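Local coordinates for vitamin B12-binding protein (Vibrio cholerae O395, PDB 5YSC) that binds vitamin B12 in the periplasm and probably delivers it to the membrane subunit BtuC of the BtuCD importer, at residues I155-Q160 with E177-C182; T110-A115 with D144-Y149; R139-D144 with R253-V258; Q202-Q207 with R225-E230. All blocks are in the same frame, centred on the assembly; numbering follows the deposited sequence.

Contacts 2 and 3 are neighbours, their centres about 5 Å apart, because both use helix 128-148, the long helix that connects the two lobes of this binding protein; they share D144. Contact 1 lies beside them, with its centre about 14 Å from that of contact 2 and 15 Å from that of contact 3, and L181 packs on L111, R146 and L142. Contact 4 belongs to the surface of the second lobe, centred about 32 Å from contacts 2 and 3 but touching contact 1. Contact 2 closes before contact 1 opens, contact 4 follows, and contact 3 encloses both 1 and 4, tying the connecting helix to the C-terminal helix 254-267.

Contact 1 of 4, residues I155-Q160 with E177-C182; sequences IRYFYQ and EVFSLC
The hydroxyl end of Y157 sits very close to the side-chain root of F179: Y157 OH lies 3.2 Å from F179 CB, and Y157 CZ comes equally near F179 CG. Such spacing is tight for groups that share no hydrogen bond. The two rings form an offset stack, centroids 4.1 Å apart and planes inclined by 17°, each covering one face of the other. Y157 reaches this place because its CG sits between the backbone N and the carbonyl carbon (chi1 73°), which lays the ring across the F179 ring. Y159, two residues along the strand, meets the far end of F179: Y159 CG is 3.9 Å from F179 CZ, with the rings at an oblique tilt. The resulting aromatic cluster fills part of the interface between strand 155-159 and helix 176-181 in the beta-alpha-beta unit that continues into strand 184-186. L247 and V261 pack on F179 from helices 244-248 and 254-267. A water in the plane of the Y157 ring, at its edge, links Y157 OH to S180 OG, although its 2.5 Å distance from Y157 OH is short enough to be doubtful. Y159 OH is hydrogen-bonded to N248 ND2. Helix and strand thus meet almost wholly through aromatic surfaces, one stacked pair and one oblique pair, and the water link of the Y157 hydroxyl remains uncertain.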
# COMPACT_ATOMS: atom_id res chain seq x y z
N ILE A 155 11.71 -15.88 -6.90
CA ILE A 155 12.44 -15.86 -5.65
C ILE A 155 11.46 -15.94 -4.49
O ILE A 155 10.47 -15.23 -4.48
CB ILE A 155 13.26 -14.57 -5.49
CG1 ILE A 155 14.23 -14.40 -6.66
CG2 ILE A 155 14.00 -14.59 -4.18
CD1 ILE A 155 15.48 -15.20 -6.51
N ARG A 156 11.75 -16.81 -3.53
CA ARG A 156 10.91 -16.97 -2.35
C ARG A 156 11.29 -15.93 -1.30
O ARG A 156 12.40 -15.96 -0.77
CB ARG A 156 11.04 -18.39 -1.79
CG ARG A 156 10.70 -19.45 -2.83
CD ARG A 156 11.05 -20.87 -2.36
NE ARG A 156 10.35 -21.18 -1.13
CZ ARG A 156 10.92 -21.35 0.06
NH1 ARG A 156 12.24 -21.31 0.21
NH2 ARG A 156 10.13 -21.60 1.11
N TYR A 157 10.36 -15.06 -0.95
CA TYR A 157 10.62 -13.99 -0.00
C TYR A 157 9.70 -14.08 1.22
O TYR A 157 8.61 -14.65 1.19
CB TYR A 157 10.48 -12.60 -0.67
CG TYR A 157 9.06 -12.22 -0.94
CD1 TYR A 157 8.43 -12.58 -2.12
CD2 TYR A 157 8.31 -11.53 0.03
CE1 TYR A 157 7.10 -12.26 -2.36
CE2 TYR A 157 6.99 -11.23 -0.19
CZ TYR A 157 6.40 -11.59 -1.40
OH TYR A 157 5.08 -11.33 -1.66
N PHE A 158 10.20 -13.50 2.30
CA PHE A 158 9.44 -13.18 3.49
C PHE A 158 9.39 -11.67 3.63
O PHE A 158 10.45 -11.03 3.59
CB PHE A 158 10.13 -13.82 4.68
CG PHE A 158 9.57 -13.42 6.00
CD1 PHE A 158 8.20 -13.49 6.24
CD2 PHE A 158 10.40 -12.99 7.02
CE1 PHE A 158 7.69 -13.14 7.48
CE2 PHE A 158 9.89 -12.61 8.24
CZ PHE A 158 8.52 -12.68 8.46
N TYR A 159 8.19 -11.08 3.78
CA TYR A 159 8.06 -9.65 4.07
C TYR A 159 7.41 -9.44 5.42
O TYR A 159 6.22 -9.75 5.61
CB TYR A 159 7.25 -8.91 3.00
CG TYR A 159 7.04 -7.44 3.34
CD1 TYR A 159 8.09 -6.65 3.78
CD2 TYR A 159 5.79 -6.87 3.25
CE1 TYR A 159 7.89 -5.32 4.11
CE2 TYR A 159 5.58 -5.53 3.56
CZ TYR A 159 6.62 -4.77 4.00
OH TYR A 159 6.41 -3.45 4.32
N GLN A 160 8.19 -8.86 6.32
CA GLN A 160 7.82 -8.55 7.68
C GLN A 160 7.23 -7.14 7.81
O GLN A 160 7.90 -6.16 7.48
CB GLN A 160 9.11 -8.67 8.50
CG GLN A 160 8.93 -8.90 9.90
CD GLN A 160 10.23 -9.26 10.55
OE1 GLN A 160 11.30 -9.29 9.90
NE2 GLN A 160 10.16 -9.55 11.82
N GLU A 177 0.98 -8.20 -4.71
CA GLU A 177 1.09 -7.99 -6.14
C GLU A 177 2.36 -7.22 -6.53
O GLU A 177 2.86 -7.37 -7.64
CB GLU A 177 -0.14 -7.22 -6.58
CG GLU A 177 -0.47 -7.34 -7.99
CD GLU A 177 -1.39 -8.47 -8.22
OE1 GLU A 177 -1.14 -9.54 -7.62
OE2 GLU A 177 -2.37 -8.28 -8.96
N VAL A 178 2.87 -6.36 -5.66
CA VAL A 178 4.13 -5.68 -5.96
C VAL A 178 5.24 -6.70 -6.17
O VAL A 178 6.02 -6.62 -7.13
CB VAL A 178 4.49 -4.71 -4.83
CG1 VAL A 178 5.86 -4.15 -5.06
CG2 VAL A 178 3.41 -3.60 -4.74
N PHE A 179 5.37 -7.64 -5.21
CA PHE A 179 6.39 -8.68 -5.28
C PHE A 179 6.17 -9.58 -6.49
O PHE A 179 7.13 -9.93 -7.19
CB PHE A 179 6.39 -9.48 -3.98
CG PHE A 179 6.71 -8.67 -2.77
CD1 PHE A 179 8.03 -8.45 -2.40
CD2 PHE A 179 5.70 -8.08 -2.02
CE1 PHE A 179 8.35 -7.69 -1.29
CE2 PHE A 179 6.02 -7.32 -0.90
CZ PHE A 179 7.37 -7.11 -0.55
N SER A 180 4.92 -9.92 -6.79
CA SER A 180 4.65 -10.90 -7.85
C SER A 180 5.08 -10.40 -9.23
O SER A 180 5.47 -11.20 -10.07
CB SER A 180 3.15 -11.27 -7.88
OG SER A 180 2.76 -11.76 -6.63
N LEU A 181 5.01 -9.08 -9.48
CA LEU A 181 5.48 -8.55 -10.75
C LEU A 181 6.92 -9.00 -11.03
O LEU A 181 7.28 -9.28 -12.18
CB LEU A 181 5.37 -7.03 -10.73
CG LEU A 181 5.68 -6.24 -12.00
CD1 LEU A 181 4.97 -4.89 -11.98
CD2 LEU A 181 7.18 -6.04 -12.21
N CYS A 182 7.76 -9.05 -9.98
CA CYS A 182 9.19 -9.32 -10.08
C CYS A 182 9.49 -10.81 -10.03
O CYS A 182 10.66 -11.19 -9.92
CB CYS A 182 9.96 -8.61 -8.94
SG CYS A 182 9.48 -6.86 -8.50
O HOH W 1 3.94 -12.17 -3.78

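Contact 2 of 4, residues T110-A115 with D144-Y149; sequences TLDEIA and DLRTQY
R146 stretches from helix 128-148 to D112 and L111 at the start of helix 112-122, and it alone carries the contact for segment 144-149. Just before it, L145 turns instead to V258 of helix 254-267. R146 itself runs extended from CG to NE, with CG anti to the carbonyl carbon (chi1 -71°), and this straight reach lets it span backbones whose nearest CA atoms, those of L111 and R146, are 10.8 Å apart. Its guanidinium grips the D112 carboxylate end-on in a bidentate salt bridge. R146 NH2 stands 2.5 Å from D112 OD2, shorter than expected and doubtful in its exact value, with an N-H...O angle of 167°, and R146 NH1 gives a 3.1 Å bond to the syn lone pair of D112 OD1. Both oxygens lie near the guanidinium plane, whereas the carboxylate is twisted by 32° against it, and R146 NH2 therefore meets D112 OD2 on the syn side but tilted out of the carboxylate plane. Two separate grips of this kind limit rotation of either group. D112 lies between T110 and E113, which form a capping box at the helix start: E113 N donates to T110 OG1 over 3.1 Å, and T110 N donates back to E113 OE1. The negative charge of D112 so close to the N-terminal end probably suits the helix dipole as well. Beside the salt bridge, L111 CB approaches R146 NH2 to 4.4 Å, and L181 of helix 176-181 packs against both L111 and R146. At Y149, the first residue to leave the helix, the ring packs on C262.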
# COMPACT_ATOMS: atom_id res chain seq x y z
N THR A 110 -4.44 -4.91 -6.85
CA THR A 110 -3.55 -5.00 -7.99
C THR A 110 -2.90 -3.66 -8.29
O THR A 110 -3.37 -2.60 -7.87
CB THR A 110 -4.28 -5.45 -9.26
OG1 THR A 110 -5.07 -4.37 -9.75
CG2 THR A 110 -5.15 -6.64 -9.00
N LEU A 111 -1.84 -3.72 -9.11
CA LEU A 111 -1.14 -2.50 -9.53
C LEU A 111 -1.96 -1.71 -10.54
O LEU A 111 -2.00 -0.49 -10.50
CB LEU A 111 0.22 -2.85 -10.14
CG LEU A 111 1.25 -3.28 -9.09
CD1 LEU A 111 2.33 -4.07 -9.76
CD2 LEU A 111 1.83 -2.04 -8.33
N ASP A 112 -2.63 -2.40 -11.46
CA ASP A 112 -3.43 -1.66 -12.42
C ASP A 112 -4.58 -0.92 -11.73
O ASP A 112 -5.00 0.12 -12.21
CB ASP A 112 -3.94 -2.61 -13.51
CG ASP A 112 -2.80 -3.19 -14.37
OD1 ASP A 112 -2.34 -2.53 -15.31
OD2 ASP A 112 -2.35 -4.29 -14.09
N GLU A 113 -5.06 -1.43 -10.59
CA GLU A 113 -6.12 -0.76 -9.86
C GLU A 113 -5.73 0.65 -9.38
O GLU A 113 -6.59 1.50 -9.13
CB GLU A 113 -6.57 -1.62 -8.66
CG GLU A 113 -7.57 -2.71 -9.09
CD GLU A 113 -7.97 -3.69 -8.00
OE1 GLU A 113 -7.34 -3.82 -6.93
OE2 GLU A 113 -8.94 -4.43 -8.29
N ILE A 114 -4.43 0.91 -9.20
CA ILE A 114 -4.02 2.24 -8.79
C ILE A 114 -4.37 3.24 -9.88
O ILE A 114 -4.93 4.30 -9.62
CB ILE A 114 -2.51 2.28 -8.44
CG1 ILE A 114 -2.23 1.35 -7.25
CG2 ILE A 114 -2.08 3.70 -8.10
CD1 ILE A 114 -0.78 1.12 -6.95
N ALA A 115 -3.99 2.93 -11.10
CA ALA A 115 -4.35 3.81 -12.19
C ALA A 115 -5.87 3.90 -12.34
O ALA A 115 -6.41 4.99 -12.56
CB ALA A 115 -3.70 3.33 -13.48
N ASP A 144 6.58 0.10 -18.46
CA ASP A 144 8.04 0.10 -18.53
C ASP A 144 8.62 -0.85 -17.49
O ASP A 144 9.53 -1.63 -17.79
CB ASP A 144 8.58 1.51 -18.31
CG ASP A 144 8.24 2.46 -19.45
OD1 ASP A 144 7.94 1.99 -20.57
OD2 ASP A 144 8.25 3.69 -19.20
N LEU A 145 8.10 -0.80 -16.26
CA LEU A 145 8.64 -1.66 -15.22
C LEU A 145 8.39 -3.13 -15.51
O LEU A 145 9.26 -3.97 -15.26
CB LEU A 145 8.06 -1.27 -13.87
CG LEU A 145 8.50 0.08 -13.34
CD1 LEU A 145 7.58 0.52 -12.19
CD2 LEU A 145 9.96 0.01 -12.88
N ARG A 146 7.19 -3.47 -16.01
CA ARG A 146 6.91 -4.87 -16.32
C ARG A 146 7.91 -5.38 -17.35
O ARG A 146 8.49 -6.46 -17.20
CB ARG A 146 5.46 -5.02 -16.80
CG ARG A 146 4.40 -4.83 -15.71
CD ARG A 146 2.96 -4.91 -16.23
NE ARG A 146 2.03 -5.19 -15.13
CZ ARG A 146 0.79 -4.73 -15.03
NH1 ARG A 146 0.28 -3.99 -16.00
NH2 ARG A 146 0.06 -5.05 -13.97
N THR A 147 8.18 -4.58 -18.38
CA THR A 147 9.17 -4.96 -19.38
C THR A 147 10.54 -5.11 -18.75
O THR A 147 11.22 -6.13 -18.93
CB THR A 147 9.20 -3.91 -20.50
OG1 THR A 147 7.91 -3.82 -21.13
CG2 THR A 147 10.28 -4.26 -21.53
N GLN A 148 10.95 -4.13 -17.96
CA GLN A 148 12.32 -4.07 -17.47
C GLN A 148 12.65 -5.23 -16.53
O GLN A 148 13.80 -5.68 -16.49
CB GLN A 148 12.57 -2.74 -16.76
CG GLN A 148 13.96 -2.58 -16.16
CD GLN A 148 14.16 -1.20 -15.56
OE1 GLN A 148 13.36 -0.29 -15.78
NE2 GLN A 148 15.21 -1.04 -14.77
N TYR A 149 11.68 -5.70 -15.75
CA TYR A 149 11.95 -6.67 -14.69
C TYR A 149 11.36 -8.04 -15.01
O TYR A 149 11.08 -8.84 -14.11
CB TYR A 149 11.44 -6.15 -13.34
CG TYR A 149 12.30 -5.03 -12.86
CD1 TYR A 149 13.63 -5.24 -12.59
CD2 TYR A 149 11.80 -3.74 -12.77
CE1 TYR A 149 14.46 -4.20 -12.18
CE2 TYR A 149 12.61 -2.69 -12.36
CZ TYR A 149 13.94 -2.94 -12.07
OH TYR A 149 14.75 -1.91 -11.66

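Contact 3 of 4, residues R139-D144 with R253-V258; sequences RQRLQD and RTLDAV
R141 lies along L255 and ends in a salt bridge with D256, joining helix 128-148 to helix 254-267. The first of these is the long connecting helix of the two-lobed binding-protein fold, and the C-terminal helix runs beside it almost parallel: the short axes make an angle of 6° and approach to 10.7 Å. In the innermost shell, R141 NH2 donates to D256 OD1 over 2.8 Å in a nearly straight bond (173°). The oxygen is in the guanidinium plane, at its edge, but the donor reaches it from above the carboxylate plane. Only R141 NH2 bonds D256 directly; R141 NH1 goes through water. L255 CB covers one guanidinium face, 3.5 Å from R141 NH1, while L255 CD1 touches the aliphatic stem at R141 CB, 3.7 Å away. The two side chains run antiparallel to one another. The arginine manages this because its CG is anti to the backbone N (chi1 -176°) and its chain stays extended as far as NE. At the other methyl of L255, the L142 side chain crosses at about a right angle, with L142 CD1 4.2 Å from L255 CD2. Further out, F138 and L145 of the connecting helix also pack on L255, and L111 adds to the cover of L142 and V258. R141 NH2 has a second acidic partner in E259 OE1, and the two carboxylates probably share the single positive charge. W246 packs on D256 from helix 244-248. A water completes the link, donating to D256 OD2 at 2.9 Å and accepting a weak 3.1 Å bond from R141 NH1.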
# COMPACT_ATOMS: atom_id res chain seq x y z
N ARG A 139 0.27 4.28 -15.95
CA ARG A 139 0.15 3.10 -16.79
C ARG A 139 1.40 2.90 -17.64
O ARG A 139 1.88 1.77 -17.81
CB ARG A 139 -1.09 3.23 -17.67
CG ARG A 139 -2.38 3.13 -16.86
CD ARG A 139 -3.63 2.84 -17.72
NE ARG A 139 -4.81 2.58 -16.88
CZ ARG A 139 -5.82 3.43 -16.69
NH1 ARG A 139 -5.86 4.60 -17.31
NH2 ARG A 139 -6.83 3.08 -15.90
N GLN A 140 1.93 3.99 -18.19
CA GLN A 140 3.12 3.85 -19.03
C GLN A 140 4.32 3.42 -18.20
O GLN A 140 5.03 2.49 -18.58
CB GLN A 140 3.41 5.16 -19.77
CG GLN A 140 4.56 4.98 -20.78
CD GLN A 140 4.30 3.83 -21.73
OE1 GLN A 140 5.18 2.98 -21.97
NE2 GLN A 140 3.07 3.76 -22.24
N ARG A 141 4.53 4.03 -17.03
CA ARG A 141 5.65 3.60 -16.20
C ARG A 141 5.47 2.16 -15.73
O ARG A 141 6.43 1.39 -15.65
CB ARG A 141 5.83 4.54 -15.00
CG ARG A 141 7.05 4.19 -14.16
CD ARG A 141 7.28 5.18 -13.04
NE ARG A 141 8.42 4.74 -12.22
CZ ARG A 141 8.65 5.14 -10.96
NH1 ARG A 141 7.84 5.97 -10.34
NH2 ARG A 141 9.68 4.67 -10.30
N LEU A 142 4.23 1.76 -15.43
CA LEU A 142 3.99 0.39 -15.01
C LEU A 142 4.35 -0.56 -16.13
O LEU A 142 4.92 -1.62 -15.89
CB LEU A 142 2.53 0.20 -14.58
CG LEU A 142 2.12 -1.24 -14.22
CD1 LEU A 142 2.93 -1.84 -13.12
CD2 LEU A 142 0.66 -1.24 -13.78
N GLN A 143 4.01 -0.17 -17.36
CA GLN A 143 4.40 -0.95 -18.54
C GLN A 143 5.91 -1.03 -18.65
O GLN A 143 6.48 -2.10 -18.90
CB GLN A 143 3.79 -0.31 -19.78
CG GLN A 143 4.26 -0.87 -21.11
CD GLN A 143 3.98 -2.35 -21.27
OE1 GLN A 143 3.03 -2.89 -20.69
NE2 GLN A 143 4.80 -3.01 -22.07
N ASP A 144 6.58 0.10 -18.46
CA ASP A 144 8.04 0.10 -18.53
C ASP A 144 8.62 -0.85 -17.49
O ASP A 144 9.53 -1.63 -17.79
CB ASP A 144 8.58 1.51 -18.31
CG ASP A 144 8.24 2.46 -19.45
OD1 ASP A 144 7.94 1.99 -20.57
OD2 ASP A 144 8.25 3.69 -19.20
N ARG A 253 3.48 6.41 -5.90
CA ARG A 253 4.78 6.06 -5.36
C ARG A 253 4.99 4.56 -5.27
O ARG A 253 6.11 4.10 -5.09
CB ARG A 253 4.99 6.78 -4.03
CG ARG A 253 4.87 8.26 -4.13
CD ARG A 253 5.45 8.97 -2.93
NE ARG A 253 4.64 8.75 -1.74
CZ ARG A 253 5.04 8.89 -0.48
NH1 ARG A 253 6.30 9.17 -0.18
NH2 ARG A 253 4.15 8.69 0.51
N THR A 254 3.93 3.76 -5.40
CA THR A 254 4.15 2.32 -5.43
C THR A 254 5.05 1.92 -6.59
O THR A 254 5.75 0.93 -6.49
CB THR A 254 2.81 1.58 -5.50
OG1 THR A 254 1.96 2.07 -4.44
CG2 THR A 254 2.96 0.06 -5.35
N LEU A 255 5.12 2.71 -7.66
CA LEU A 255 6.07 2.33 -8.70
C LEU A 255 7.52 2.50 -8.25
O LEU A 255 8.38 1.76 -8.74
CB LEU A 255 5.77 3.11 -9.97
CG LEU A 255 4.36 2.80 -10.49
CD1 LEU A 255 4.17 3.53 -11.83
CD2 LEU A 255 4.04 1.32 -10.62
N ASP A 256 7.82 3.37 -7.27
CA ASP A 256 9.14 3.33 -6.64
C ASP A 256 9.31 2.08 -5.77
O ASP A 256 10.39 1.51 -5.70
CB ASP A 256 9.40 4.58 -5.80
CG ASP A 256 9.73 5.82 -6.66
OD1 ASP A 256 10.29 5.66 -7.76
OD2 ASP A 256 9.41 6.94 -6.26
N ALA A 257 8.25 1.62 -5.11
CA ALA A 257 8.36 0.34 -4.44
C ALA A 257 8.60 -0.80 -5.43
O ALA A 257 9.34 -1.73 -5.11
CB ALA A 257 7.11 0.04 -3.63
N VAL A 258 7.91 -0.79 -6.58
CA VAL A 258 8.19 -1.78 -7.61
C VAL A 258 9.66 -1.76 -7.97
O VAL A 258 10.32 -2.80 -8.00
CB VAL A 258 7.30 -1.55 -8.83
CG1 VAL A 258 7.78 -2.40 -10.00
CG2 VAL A 258 5.85 -1.92 -8.48
O HOH W 2 7.67 8.21 -8.22

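Contact 4 of 4, residues Q202-Q207 with R225-E230; sequences QVLVKQ and RAWQAE
The apolar part centres on L204, whose CD1 methyl sits over one face of the W227 indole. This is a CH-pi contact: L204 CD1 is 3.9 Å from the centroid of the six-membered ring and 28° off its normal, displaced toward the rim, where W227 CE3 is 3.6 Å away. The other branch, L204 CD2, reaches the stem of the tryptophan at W227 CB and also E230 CG, both at 4.1 Å. L204 takes both neighbours because its CG is turned to the side of the backbone N (chi1 -66°), pointing the forked end into the angle between them. E230 runs beside the leucine and then bends, carrying its carboxylate away from helix 200-206. In the polar part, the Q207 side-chain amide comes up to the carbonyl oxygen of E230. The contact joins the last turns of helix 200-206, near E201, which is predicted to be important for BtuC binding, to the loop between helices 215-220 and 232-235. L231 packs on L204 and S232 on Q207 from that direction, while R156 of strand 155-159 hydrogen-bonds the carbonyl oxygen of K206 at the helix's C-terminal end.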
# COMPACT_ATOMS: atom_id res chain seq x y z
N GLN A 202 8.26 -20.58 12.46
CA GLN A 202 7.55 -20.64 11.19
C GLN A 202 8.38 -20.08 10.04
O GLN A 202 8.45 -20.68 8.98
CB GLN A 202 6.22 -19.90 11.29
CG GLN A 202 5.14 -20.67 12.02
CD GLN A 202 3.86 -19.88 12.18
OE1 GLN A 202 3.73 -19.08 13.10
NE2 GLN A 202 2.91 -20.10 11.29
N VAL A 203 9.00 -18.92 10.25
CA VAL A 203 9.89 -18.36 9.24
C VAL A 203 11.10 -19.27 9.04
O VAL A 203 11.46 -19.62 7.92
CB VAL A 203 10.35 -16.94 9.64
CG1 VAL A 203 11.27 -16.35 8.55
CG2 VAL A 203 9.17 -16.02 9.92
N LEU A 204 11.76 -19.62 10.15
CA LEU A 204 12.97 -20.43 10.08
C LEU A 204 12.74 -21.69 9.27
O LEU A 204 13.54 -22.05 8.40
CB LEU A 204 13.45 -20.81 11.49
CG LEU A 204 13.94 -19.69 12.41
CD1 LEU A 204 14.44 -20.27 13.73
CD2 LEU A 204 15.02 -18.88 11.74
N VAL A 205 11.62 -22.35 9.53
CA VAL A 205 11.31 -23.58 8.82
C VAL A 205 11.22 -23.31 7.33
O VAL A 205 11.74 -24.08 6.52
CB VAL A 205 10.01 -24.18 9.41
CG1 VAL A 205 9.25 -25.00 8.40
CG2 VAL A 205 10.36 -25.01 10.64
N LYS A 206 10.63 -22.16 6.96
CA LYS A 206 10.30 -21.86 5.57
C LYS A 206 11.53 -21.52 4.72
O LYS A 206 11.46 -21.62 3.49
CB LYS A 206 9.32 -20.70 5.51
CG LYS A 206 7.87 -21.04 5.89
CD LYS A 206 7.06 -21.44 4.67
CE LYS A 206 5.58 -21.63 5.02
NZ LYS A 206 4.80 -21.95 3.81
N GLN A 207 12.62 -21.07 5.32
CA GLN A 207 13.85 -20.89 4.54
C GLN A 207 13.71 -19.87 3.42
O GLN A 207 14.11 -20.14 2.28
CB GLN A 207 14.29 -22.24 3.96
CG GLN A 207 15.80 -22.37 3.75
CD GLN A 207 16.54 -22.23 5.06
OE1 GLN A 207 15.95 -22.34 6.14
NE2 GLN A 207 17.84 -21.95 4.98
N ARG A 225 19.79 -11.53 12.46
CA ARG A 225 21.24 -11.71 12.59
C ARG A 225 21.56 -12.85 13.55
O ARG A 225 22.44 -13.68 13.28
CB ARG A 225 21.88 -10.42 13.09
CG ARG A 225 21.74 -9.25 12.15
CD ARG A 225 22.10 -7.96 12.84
NE ARG A 225 21.39 -7.84 14.10
CZ ARG A 225 21.91 -7.40 15.24
NH1 ARG A 225 23.19 -7.01 15.29
NH2 ARG A 225 21.17 -7.34 16.34
N ALA A 226 20.86 -12.89 14.68
CA ALA A 226 20.99 -14.00 15.61
C ALA A 226 20.79 -15.37 14.96
O ALA A 226 21.23 -16.39 15.52
CB ALA A 226 20.00 -13.82 16.77
N TRP A 227 20.17 -15.43 13.77
CA TRP A 227 19.78 -16.67 13.13
C TRP A 227 20.56 -16.92 11.85
O TRP A 227 20.08 -17.60 10.95
CB TRP A 227 18.27 -16.67 12.86
CG TRP A 227 17.52 -16.48 14.11
CD1 TRP A 227 17.05 -15.31 14.62
CD2 TRP A 227 17.19 -17.50 15.05
NE1 TRP A 227 16.43 -15.54 15.81
CE2 TRP A 227 16.50 -16.88 16.10
CE3 TRP A 227 17.41 -18.88 15.10
CZ2 TRP A 227 16.02 -17.59 17.20
CZ3 TRP A 227 16.92 -19.58 16.19
CH2 TRP A 227 16.24 -18.94 17.22
N GLN A 228 21.78 -16.37 11.75
CA GLN A 228 22.53 -16.50 10.51
C GLN A 228 22.70 -17.95 10.09
O GLN A 228 22.51 -18.30 8.92
CB GLN A 228 23.91 -15.86 10.65
CG GLN A 228 24.65 -15.86 9.33
CD GLN A 228 25.70 -14.79 9.28
OE1 GLN A 228 25.92 -14.15 8.25
NE2 GLN A 228 26.36 -14.57 10.41
N ALA A 229 23.08 -18.81 11.04
CA ALA A 229 23.38 -20.20 10.71
C ALA A 229 22.19 -20.90 10.08
O ALA A 229 22.37 -21.71 9.16
CB ALA A 229 23.83 -20.93 11.97
N GLU A 230 20.98 -20.59 10.54
CA GLU A 230 19.77 -21.27 10.08
C GLU A 230 19.10 -20.58 8.89
O GLU A 230 18.17 -21.15 8.33
CB GLU A 230 18.74 -21.42 11.20
CG GLU A 230 18.78 -20.40 12.29
CD GLU A 230 19.94 -20.62 13.26
OE1 GLU A 230 20.16 -21.75 13.73
OE2 GLU A 230 20.65 -19.64 13.54